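Local coordinates for protein sarcosine oxidase (Pyrococcus horikoshii, PDB 1Y56) that probably oxidises L-proline as the FAD-containing beta subunit of an L-proline dehydrogenase complex that also carries FMN, at residues 217-222 with 367-372; 309-314 with 332-337; 230-235 with 255-260. All blocks are in the same frame, centred on the assembly; numbering follows the deposited sequence.

Interaction 1 of 3, residues 217-222 with 367-372; sequences KIPIEP and YRFERG
P219 and F369 make the main apolar contact between residues 217-222 and 367-372. The proline reaches the phenylalanine with its CD, which lies 3.8 Å from F369 CG. Measured to the ring centroid the same carbon is 4.1 Å away and 29° off the ring normal, a CH-pi contact displaced from the middle of the ring. P219 CG extends over one face towards the rim. The opposite face is covered from within 367-372, where R368 CG stands 3.8 Å above the F369 ring over its centre. With CG anti to its carbonyl carbon (chi1 -54°), the F369 ring comes to lie between the proline and this arginine methylene. I218 adds a looser apolar touch, its CG2 lying 4.4 Å from F369 CE2, while its side chain also packs on I321 of strand 320-321.

In the fold, 217-222 runs into strand 221-230 of the large mixed sheet, whereas 367-372 belongs to the C-terminal tail that follows helix 337-354. The tail closes on itself in a type I beta turn from F369 to G372, and R371 N donates to Y367 O over 3.2 Å. This is plain packing at the surface, with F369 also resting on L374 further along the tail.

Polar contact between the segments runs through a water. E370 N donates to it at 3.2 Å, and the water in turn donates to K217 O, though that second bond is modelled so short that its length is doubtful. K217 O also borders the apolar group, 3.8 Å from F369 CB. The polar ends of the two residues preceding F369 have partners elsewhere: the R368 guanidinium bonds to P316 O and D365 O among others, and Y367 OH bonds to E323 and to the backbone of E322.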
loop_
_atom_site.group_PDB
_atom_site.type_symbol
_atom_site.label_atom_id
_atom_site.label_comp_id
_atom_site.label_asym_id
_atom_site.label_seq_id
_atom_site.Cartn_x
_atom_site.Cartn_y
_atom_site.Cartn_z
ATOM N N LYS B 217 23.233 -6.609 -47.019
ATOM C CA LYS B 217 21.822 -6.967 -46.765
ATOM C C LYS B 217 21.643 -8.486 -46.798
ATOM O O LYS B 217 21.788 -9.117 -47.852
ATOM C CB LYS B 217 20.843 -6.285 -47.747
ATOM C CG LYS B 217 21.122 -4.785 -48.063
ATOM C CD LYS B 217 20.999 -3.837 -46.851
ATOM C CE LYS B 217 19.561 -3.332 -46.656
ATOM N NZ LYS B 217 19.409 -2.559 -45.382
ATOM N N ILE B 218 21.364 -9.064 -45.631
ATOM C CA ILE B 218 21.098 -10.499 -45.506
ATOM C C ILE B 218 19.759 -10.672 -44.808
ATOM O O ILE B 218 19.712 -10.907 -43.592
ATOM C CB ILE B 218 22.192 -11.241 -44.725
ATOM C CG1 ILE B 218 23.574 -10.934 -45.306
ATOM C CG2 ILE B 218 21.926 -12.731 -44.759
ATOM C CD1 ILE B 218 24.729 -11.257 -44.380
ATOM N N PRO B 219 18.660 -10.559 -45.577
ATOM C CA PRO B 219 17.339 -10.468 -44.984
ATOM C C PRO B 219 16.896 -11.807 -44.412
ATOM O O PRO B 219 16.659 -12.756 -45.151
ATOM C CB PRO B 219 16.459 -10.038 -46.159
ATOM C CG PRO B 219 17.158 -10.532 -47.367
ATOM C CD PRO B 219 18.614 -10.556 -47.052
ATOM N N ILE B 220 16.825 -11.888 -43.093
ATOM C CA ILE B 220 16.353 -13.095 -42.433
ATOM C C ILE B 220 15.324 -12.680 -41.394
ATOM O O ILE B 220 15.671 -12.024 -40.417
ATOM C CB ILE B 220 17.511 -13.872 -41.758
ATOM C CG1 ILE B 220 18.583 -14.247 -42.778
ATOM C CG2 ILE B 220 16.990 -15.125 -41.065
ATOM C CD1 ILE B 220 19.845 -14.832 -42.157
ATOM N N GLU B 221 14.067 -13.050 -41.607
ATOM C CA GLU B 221 13.000 -12.633 -40.705
ATOM C C GLU B 221 12.410 -13.804 -39.928
ATOM O O GLU B 221 12.149 -14.857 -40.517
ATOM C CB GLU B 221 11.862 -11.948 -41.477
ATOM C CG GLU B 221 12.189 -10.660 -42.238
ATOM C CD GLU B 221 12.932 -9.629 -41.403
ATOM O OE1 GLU B 221 13.730 -8.875 -42.007
ATOM O OE2 GLU B 221 12.741 -9.577 -40.160
ATOM N N PRO B 222 12.155 -13.622 -38.610
ATOM C CA PRO B 222 11.466 -14.676 -37.860
ATOM C C PRO B 222 9.972 -14.685 -38.169
ATOM O O PRO B 222 9.315 -13.638 -38.100
ATOM C CB PRO B 222 11.712 -14.287 -36.402
ATOM C CG PRO B 222 11.857 -12.820 -36.426
ATOM C CD PRO B 222 12.478 -12.462 -37.755
ATOM N N TYR B 367 25.949 -13.304 -50.318
ATOM C CA TYR B 367 25.918 -12.110 -51.149
ATOM C C TYR B 367 24.824 -12.111 -52.222
ATOM O O TYR B 367 24.602 -11.096 -52.892
ATOM C CB TYR B 367 27.294 -11.860 -51.772
ATOM C CG TYR B 367 28.352 -11.549 -50.743
ATOM C CD1 TYR B 367 28.460 -10.271 -50.179
ATOM C CD2 TYR B 367 29.242 -12.528 -50.325
ATOM C CE1 TYR B 367 29.437 -9.981 -49.226
ATOM C CE2 TYR B 367 30.223 -12.248 -49.380
ATOM C CZ TYR B 367 30.318 -10.977 -48.831
ATOM O OH TYR B 367 31.293 -10.726 -47.882
ATOM N N ARG B 368 24.120 -13.223 -52.374
ATOM C CA ARG B 368 23.179 -13.328 -53.482
ATOM C C ARG B 368 22.096 -12.259 -53.472
ATOM O O ARG B 368 21.611 -11.870 -54.526
ATOM C CB ARG B 368 22.569 -14.737 -53.589
ATOM C CG ARG B 368 21.555 -15.128 -52.531
ATOM C CD ARG B 368 21.119 -16.567 -52.753
ATOM N NE ARG B 368 20.205 -17.073 -51.729
ATOM C CZ ARG B 368 20.580 -17.539 -50.538
ATOM N NH1 ARG B 368 21.860 -17.549 -50.184
ATOM N NH2 ARG B 368 19.670 -17.988 -49.692
ATOM N N PHE B 369 21.735 -11.779 -52.284
ATOM C CA PHE B 369 20.538 -10.952 -52.125
ATOM C C PHE B 369 20.755 -9.522 -52.582
ATOM O O PHE B 369 19.903 -8.960 -53.275
ATOM C CB PHE B 369 20.035 -10.976 -50.681
ATOM C CG PHE B 369 19.806 -12.351 -50.142
ATOM C CD1 PHE B 369 18.733 -13.111 -50.579
ATOM C CD2 PHE B 369 20.666 -12.885 -49.189
ATOM C CE1 PHE B 369 18.519 -14.387 -50.085
ATOM C CE2 PHE B 369 20.462 -14.165 -48.682
ATOM C CZ PHE B 369 19.383 -14.915 -49.126
ATOM N N GLU B 370 21.889 -8.944 -52.189
ATOM C CA GLU B 370 22.255 -7.613 -52.642
ATOM C C GLU B 370 22.555 -7.654 -54.131
ATOM O O GLU B 370 22.122 -6.775 -54.866
ATOM C CB GLU B 370 23.420 -7.023 -51.839
ATOM C CG GLU B 370 24.820 -7.474 -52.234
ATOM C CD GLU B 370 25.919 -6.824 -51.387
ATOM O OE1 GLU B 370 27.103 -7.169 -51.594
ATOM O OE2 GLU B 370 25.612 -5.976 -50.512
ATOM N N ARG B 371 23.256 -8.694 -54.576
ATOM C CA ARG B 371 23.497 -8.902 -55.999
ATOM C C ARG B 371 22.220 -9.100 -56.819
ATOM O O ARG B 371 22.287 -9.178 -58.039
ATOM C CB ARG B 371 24.416 -10.103 -56.216
ATOM C CG ARG B 371 25.832 -9.750 -56.657
ATOM C CD ARG B 371 26.861 -9.731 -55.507
ATOM N NE ARG B 371 27.319 -11.059 -55.055
ATOM C CZ ARG B 371 27.136 -12.236 -55.680
ATOM N NH1 ARG B 371 27.611 -13.344 -55.120
ATOM N NH2 ARG B 371 26.495 -12.329 -56.849
ATOM N N GLY B 372 21.069 -9.203 -56.154
ATOM C CA GLY B 372 19.789 -9.473 -56.821
ATOM C C GLY B 372 19.545 -10.905 -57.300
ATOM O O GLY B 372 18.556 -11.166 -57.978
HETATM O O HOH W 1 23.072 -10.372 -49.637
#

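Interaction 2 of 3, residues 309-314 with 332-337; sequences AKTPDS and GFSGHG. With FAD (flavin-adenine dinucleotide), chain I.
S334 OG links the two segments: it donates to G332 O over 3.0 Å, from above the carbonyl plane, and accepts a weak bond from T311 N at 3.4 Å with a fairly straight N-H...O angle of 160°. A chi1 of -43° places OG beside the backbone N, while CB packs against S314 CB at 4.1 Å. An alanine here would probably leave T311 N and G332 O without this shared mate and weaken the tie between the two turns. T311 turns its own hydroxyl to N315 O instead, and its CG2 lies near G332 O.

H336 approaches S314 edge-on: its CE1 is 3.2 Å from S314 O, near the plane of the ring, while F333 O sits over the centre of one imidazole face. F333 points away from 309-314, its CB packing near O3' of FAD. Just past the type I' turn F333-H336, G337 N gives a weak bond of 2.9 Å to FAD O3'.

The backbone adds S334 N to A309 O at 3.0 Å. This bond and those of S334 OG fasten the F333-H336 turn to the end of strand 299-310 and to the turn beyond it, and a buried polar network of backbone groups and one serine hydroxyl is thus likely to help position the cofactor-binding loop.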
loop_
_atom_site.group_PDB
_atom_site.type_symbol
_atom_site.label_atom_id
_atom_site.label_comp_id
_atom_site.label_asym_id
_atom_site.label_seq_id
_atom_site.Cartn_x
_atom_site.Cartn_y
_atom_site.Cartn_z
ATOM N N ALA B 309 13.162 -19.110 -39.717
ATOM C CA ALA B 309 14.003 -17.970 -40.067
ATOM C C ALA B 309 14.043 -17.877 -41.586
ATOM O O ALA B 309 14.871 -18.531 -42.234
ATOM C CB ALA B 309 15.393 -18.113 -39.492
ATOM N N LYS B 310 13.130 -17.074 -42.144
ATOM C CA LYS B 310 12.911 -17.003 -43.591
ATOM C C LYS B 310 13.832 -16.038 -44.343
ATOM O O LYS B 310 14.086 -14.928 -43.875
ATOM C CB LYS B 310 11.452 -16.649 -43.879
ATOM C CG LYS B 310 10.506 -17.849 -43.902
ATOM C CD LYS B 310 9.159 -17.522 -44.562
ATOM C CE LYS B 310 9.288 -17.282 -46.074
ATOM N NZ LYS B 310 7.979 -16.907 -46.701
ATOM N N THR B 311 14.323 -16.476 -45.502
ATOM C CA THR B 311 14.906 -15.579 -46.498
ATOM C C THR B 311 13.958 -15.462 -47.692
ATOM O O THR B 311 13.045 -16.283 -47.840
ATOM C CB THR B 311 16.258 -16.083 -47.011
ATOM O OG1 THR B 311 16.090 -17.371 -47.616
ATOM C CG2 THR B 311 17.280 -16.152 -45.885
ATOM N N PRO B 312 14.168 -14.450 -48.555
ATOM C CA PRO B 312 13.306 -14.230 -49.714
ATOM C C PRO B 312 13.211 -15.407 -50.680
ATOM O O PRO B 312 12.223 -15.515 -51.411
ATOM C CB PRO B 312 13.954 -13.040 -50.412
ATOM C CG PRO B 312 14.684 -12.347 -49.348
ATOM C CD PRO B 312 15.216 -13.422 -48.471
ATOM N N ASP B 313 14.220 -16.274 -50.694
ATOM C CA ASP B 313 14.180 -17.449 -51.559
ATOM C C ASP B 313 14.174 -18.757 -50.773
ATOM O O ASP B 313 14.539 -19.799 -51.303
ATOM C CB ASP B 313 15.311 -17.423 -52.594
ATOM C CG ASP B 313 16.696 -17.484 -51.965
ATOM O OD1 ASP B 313 17.690 -17.267 -52.701
ATOM O OD2 ASP B 313 16.806 -17.742 -50.746
ATOM N N SER B 314 13.770 -18.707 -49.507
ATOM C CA SER B 314 13.690 -19.916 -48.677
ATOM C C SER B 314 14.950 -20.788 -48.634
ATOM O O SER B 314 14.854 -21.979 -48.361
ATOM C CB SER B 314 12.492 -20.773 -49.085
ATOM O OG SER B 314 11.288 -20.167 -48.649
ATOM N N GLY B 332 19.114 -18.923 -41.524
ATOM C CA GLY B 332 17.980 -18.656 -42.402
ATOM C C GLY B 332 17.503 -19.910 -43.107
ATOM O O GLY B 332 17.290 -19.910 -44.313
ATOM N N PHE B 333 17.312 -20.984 -42.354
ATOM C CA PHE B 333 17.023 -22.268 -42.970
ATOM C C PHE B 333 15.565 -22.447 -43.387
ATOM O O PHE B 333 15.185 -23.464 -43.976
ATOM C CB PHE B 333 17.534 -23.398 -42.090
ATOM C CG PHE B 333 19.037 -23.410 -41.949
ATOM C CD1 PHE B 333 19.839 -23.982 -42.934
ATOM C CD2 PHE B 333 19.653 -22.831 -40.843
ATOM C CE1 PHE B 333 21.245 -23.984 -42.812
ATOM C CE2 PHE B 333 21.055 -22.831 -40.712
ATOM C CZ PHE B 333 21.851 -23.411 -41.697
ATOM N N SER B 334 14.760 -21.428 -43.112
ATOM C CA SER B 334 13.421 -21.327 -43.682
ATOM C C SER B 334 12.586 -22.606 -43.543
ATOM O O SER B 334 11.834 -22.954 -44.444
ATOM C CB SER B 334 13.502 -20.910 -45.160
ATOM O OG SER B 334 14.453 -19.868 -45.358
ATOM N N GLY B 335 12.719 -23.294 -42.411
ATOM C CA GLY B 335 11.804 -24.372 -42.062
ATOM C C GLY B 335 12.357 -25.773 -42.232
ATOM O O GLY B 335 11.737 -26.748 -41.795
ATOM N N HIS B 336 13.520 -25.887 -42.862
ATOM C CA HIS B 336 14.108 -27.184 -43.134
ATOM C C HIS B 336 15.590 -27.197 -42.768
ATOM O O HIS B 336 16.388 -27.903 -43.379
ATOM C CB HIS B 336 13.893 -27.557 -44.601
ATOM C CG HIS B 336 14.384 -26.524 -45.568
ATOM N ND1 HIS B 336 13.538 -25.653 -46.219
ATOM C CD2 HIS B 336 15.634 -26.219 -45.991
ATOM C CE1 HIS B 336 14.244 -24.858 -47.003
ATOM N NE2 HIS B 336 15.520 -25.176 -46.879
ATOM N N GLY B 337 15.952 -26.413 -41.760
ATOM C CA GLY B 337 17.336 -26.349 -41.308
ATOM C C GLY B 337 17.785 -27.481 -40.407
ATOM O O GLY B 337 18.983 -27.717 -40.276
HETATM P PA FAD I . 18.081 -22.522 -33.452
HETATM O O1A FAD I . 17.086 -21.439 -33.160
HETATM O O2A FAD I . 17.723 -23.939 -33.090
HETATM O O5B FAD I . 19.487 -22.107 -32.800
HETATM C C5B FAD I . 19.871 -20.747 -32.681
HETATM C C4B FAD I . 20.340 -20.554 -31.252
HETATM O O4B FAD I . 21.062 -19.332 -31.158
HETATM C C3B FAD I . 19.190 -20.468 -30.252
HETATM O O3B FAD I . 19.243 -21.588 -29.353
HETATM C C2B FAD I . 19.408 -19.147 -29.534
HETATM O O2B FAD I . 19.329 -19.232 -28.120
HETATM C C1B FAD I . 20.834 -18.800 -29.863
HETATM N N9A FAD I . 21.075 -17.343 -29.793
HETATM C C8A FAD I . 20.330 -16.352 -30.319
HETATM N N7A FAD I . 20.905 -15.171 -29.991
HETATM C C5A FAD I . 22.005 -15.436 -29.260
HETATM C C6A FAD I . 22.986 -14.650 -28.666
HETATM N N6A FAD I . 22.942 -13.298 -28.769
HETATM N N1A FAD I . 23.986 -15.244 -27.986
HETATM C C2A FAD I . 24.055 -16.588 -27.873
HETATM N N3A FAD I . 23.125 -17.376 -28.436
HETATM C C4A FAD I . 22.103 -16.813 -29.137
HETATM N N1 FAD I . 13.387 -28.327 -39.849
HETATM C C2 FAD I . 13.548 -29.525 -40.440
HETATM O O2 FAD I . 14.617 -29.759 -41.034
HETATM N N3 FAD I . 12.597 -30.479 -40.414
HETATM C C4 FAD I . 11.420 -30.298 -39.785
HETATM O O4 FAD I . 10.550 -31.202 -39.764
HETATM C C4X FAD I . 11.168 -29.083 -39.160
HETATM N N5 FAD I . 10.007 -28.819 -38.510
HETATM C C5X FAD I . 9.812 -27.619 -37.903
HETATM C C6 FAD I . 8.600 -27.387 -37.240
HETATM C C7 FAD I . 8.367 -26.167 -36.598
HETATM C C7M FAD I . 7.052 -25.932 -35.888
HETATM C C8 FAD I . 9.359 -25.176 -36.628
HETATM C C8M FAD I . 9.168 -23.866 -35.970
HETATM C C9 FAD I . 10.566 -25.403 -37.289
HETATM C C9A FAD I . 10.809 -26.620 -37.926
HETATM N N10 FAD I . 11.987 -26.814 -38.557
HETATM C C10 FAD I . 12.237 -28.045 -39.208
HETATM C "C1'" FAD I . 12.986 -25.751 -38.586
HETATM C "C2'" FAD I . 14.150 -26.083 -37.691
HETATM O "O2'" FAD I . 13.683 -26.030 -36.350
HETATM C "C3'" FAD I . 15.208 -25.020 -37.877
HETATM O "O3'" FAD I . 15.552 -24.928 -39.266
HETATM C "C4'" FAD I . 16.439 -25.374 -37.062
HETATM O "O4'" FAD I . 16.118 -25.514 -35.667
HETATM C "C5'" FAD I . 17.507 -24.308 -37.220
HETATM O "O5'" FAD I . 18.496 -24.625 -36.251
HETATM P P FAD I . 19.475 -23.477 -35.762
HETATM O O1P FAD I . 19.942 -22.741 -36.991
HETATM O O2P FAD I . 20.447 -24.117 -34.813
HETATM O O3P FAD I . 18.437 -22.494 -35.016
#

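Interaction 3 of 3, residues 230-235 with 255-260; sequences TQPIKR and TFHGGI
T230 and I260 meet where the loop leaving strand 221-230 of the large mixed sheet touches the loop entering its antiparallel neighbour, strand 261-263. T230 N donates to I260 O over 3.1 Å with an N-H...O angle of 160°. The two side chains cross obliquely, T230 OG1 lying 3.7 Å from I260 CB. That hydroxyl also lies close to G259 O and Q231 O.

Further out, I233 N makes a weak bond of 2.8 Å to G258 O, a carbonyl that P232 CA approaches as well through a CA-H...O contact. G258 and G259 are held from within their own loop by T255 OG1, which accepts a 2.8 Å bond from G259 N and a weak one from G258 N. A beta carbon at G258 would point into 230-235, close to I233 O and P232 CB.

H257 holds CG anti to the backbone N (chi1 -176°), and P232 CG lies at the edge of the imidazole, near its plane, 3.7 Å from H257 CD2. The same ring stacks on H443 of the neighbouring PH1363 chain, P232 packs on Y91 of that chain, and the H257 side chain is about 5 Å from FMN. Since the carbonyls of I260 and G258 take their bonds from T230 N and I233 N, the pairing of the loops rests mainly on main-chain groups, with the P232-H257 edge contact as an addition beside the subunit interface.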
loop_
_atom_site.group_PDB
_atom_site.type_symbol
_atom_site.label_atom_id
_atom_site.label_comp_id
_atom_site.label_asym_id
_atom_site.label_seq_id
_atom_site.Cartn_x
_atom_site.Cartn_y
_atom_site.Cartn_z
ATOM N N THR B 230 -1.278 -34.939 -31.148
ATOM C CA THR B 230 -2.454 -35.666 -30.695
ATOM C C THR B 230 -2.078 -36.626 -29.572
ATOM O O THR B 230 -0.915 -36.710 -29.174
ATOM C CB THR B 230 -3.126 -36.444 -31.831
ATOM O OG1 THR B 230 -2.526 -37.737 -31.946
ATOM C CG2 THR B 230 -2.984 -35.717 -33.146
ATOM N N GLN B 231 -3.075 -37.340 -29.059
ATOM C CA GLN B 231 -2.855 -38.398 -28.080
ATOM C C GLN B 231 -2.092 -39.538 -28.746
ATOM O O GLN B 231 -2.188 -39.702 -29.955
ATOM C CB GLN B 231 -4.185 -38.901 -27.567
ATOM C CG GLN B 231 -5.036 -39.514 -28.634
ATOM C CD GLN B 231 -6.260 -40.178 -28.064
ATOM O OE1 GLN B 231 -7.390 -39.690 -28.226
ATOM N NE2 GLN B 231 -6.049 -41.296 -27.375
ATOM N N PRO B 232 -1.329 -40.327 -27.965
ATOM C CA PRO B 232 -0.577 -41.435 -28.546
ATOM C C PRO B 232 -1.471 -42.550 -29.076
ATOM O O PRO B 232 -2.579 -42.761 -28.582
ATOM C CB PRO B 232 0.264 -41.947 -27.380
ATOM C CG PRO B 232 0.229 -40.870 -26.362
ATOM C CD PRO B 232 -1.110 -40.239 -26.513
ATOM N N ILE B 233 -0.948 -43.265 -30.063
ATOM C CA ILE B 233 -1.689 -44.195 -30.902
ATOM C C ILE B 233 -0.758 -45.387 -31.115
ATOM O O ILE B 233 0.445 -45.272 -30.905
ATOM C CB ILE B 233 -2.127 -43.447 -32.230
ATOM C CG1 ILE B 233 -3.476 -42.785 -32.019
ATOM C CG2 ILE B 233 -2.184 -44.319 -33.480
ATOM C CD1 ILE B 233 -4.373 -43.586 -31.125
ATOM N N LYS B 234 -1.303 -46.535 -31.494
ATOM C CA LYS B 234 -0.482 -47.708 -31.784
ATOM C C LYS B 234 0.759 -47.367 -32.614
ATOM O O LYS B 234 0.667 -46.657 -33.616
ATOM C CB LYS B 234 -1.323 -48.754 -32.507
ATOM C CG LYS B 234 -1.055 -50.186 -32.051
ATOM C CD LYS B 234 -2.340 -51.056 -32.081
ATOM C CE LYS B 234 -2.705 -51.516 -33.515
ATOM N NZ LYS B 234 -1.600 -52.329 -34.151
ATOM N N ARG B 235 1.918 -47.862 -32.177
ATOM C CA ARG B 235 3.190 -47.730 -32.911
ATOM C C ARG B 235 3.043 -48.045 -34.399
ATOM O O ARG B 235 2.279 -48.922 -34.779
ATOM C CB ARG B 235 4.251 -48.660 -32.311
ATOM C CG ARG B 235 3.895 -50.190 -32.374
ATOM C CD ARG B 235 3.668 -50.866 -30.972
ATOM N NE ARG B 235 2.372 -50.568 -30.325
ATOM C CZ ARG B 235 2.185 -49.691 -29.325
ATOM N NH1 ARG B 235 3.207 -48.985 -28.835
ATOM N NH2 ARG B 235 0.967 -49.515 -28.816
ATOM N N THR B 255 5.147 -39.566 -33.883
ATOM C CA THR B 255 6.381 -39.496 -33.101
ATOM C C THR B 255 6.764 -40.877 -32.567
ATOM O O THR B 255 5.967 -41.838 -32.612
ATOM C CB THR B 255 6.270 -38.540 -31.903
ATOM O OG1 THR B 255 5.265 -39.017 -31.006
ATOM C CG2 THR B 255 5.932 -37.142 -32.350
ATOM N N PHE B 256 7.988 -40.961 -32.044
ATOM C CA PHE B 256 8.473 -42.173 -31.405
ATOM C C PHE B 256 7.670 -42.497 -30.146
ATOM O O PHE B 256 7.439 -43.658 -29.847
ATOM C CB PHE B 256 9.971 -42.075 -31.137
ATOM C CG PHE B 256 10.796 -41.845 -32.387
ATOM C CD1 PHE B 256 10.463 -42.475 -33.590
ATOM C CD2 PHE B 256 11.914 -41.008 -32.362
ATOM C CE1 PHE B 256 11.219 -42.260 -34.742
ATOM C CE2 PHE B 256 12.676 -40.792 -33.511
ATOM C CZ PHE B 256 12.331 -41.421 -34.700
ATOM N N HIS B 257 7.205 -41.469 -29.440
ATOM C CA HIS B 257 6.263 -41.672 -28.333
ATOM C C HIS B 257 4.880 -42.221 -28.780
ATOM O O HIS B 257 4.202 -42.881 -27.997
ATOM C CB HIS B 257 6.110 -40.380 -27.501
ATOM C CG HIS B 257 5.232 -40.531 -26.292
ATOM N ND1 HIS B 257 5.718 -40.914 -25.058
ATOM C CD2 HIS B 257 3.897 -40.361 -26.129
ATOM C CE1 HIS B 257 4.725 -40.969 -24.187
ATOM N NE2 HIS B 257 3.608 -40.634 -24.811
ATOM N N GLY B 258 4.462 -41.943 -30.017
ATOM C CA GLY B 258 3.173 -42.432 -30.536
ATOM C C GLY B 258 2.188 -41.329 -30.891
ATOM O O GLY B 258 1.012 -41.590 -31.167
ATOM N N GLY B 259 2.695 -40.099 -30.940
ATOM C CA GLY B 259 1.865 -38.916 -30.952
ATOM C C GLY B 259 1.099 -38.534 -32.197
ATOM O O GLY B 259 -0.075 -38.202 -32.124
ATOM N N ILE B 260 1.727 -38.552 -33.353
ATOM C CA ILE B 260 1.125 -37.823 -34.503
ATOM C C ILE B 260 1.233 -36.314 -34.282
ATOM O O ILE B 260 0.405 -35.691 -33.613
ATOM C CB ILE B 260 -0.342 -38.200 -34.855
ATOM C CG1 ILE B 260 -0.442 -39.672 -35.219
ATOM C CG2 ILE B 260 -0.815 -37.381 -36.043
ATOM C CD1 ILE B 260 -1.841 -40.200 -35.116
#

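In the fold
Interactions 1 and 2 adjoin, their centres 11 Å apart, and lie on neighbouring strands of one sheet, 221-230 for interaction 1 and 299-310 for interaction 2. They are tied by the salt bridge from R368 NE to D313 OD1 (2.7 Å), by a probable hydrogen bond between K310 N and E221 O (2.9 Å), and by packing of P219 on P312. The surface contact of the C-terminal tail thereby leans on the turn that backs the FAD loop, since interaction 2 supplies F333, G335, H336 and G337 to the FAD pocket. Interaction 3 stands apart, its centre 28 Å from that of interaction 2 and 39 Å from that of interaction 1, beyond the chain's centre from the latter and close to FMN.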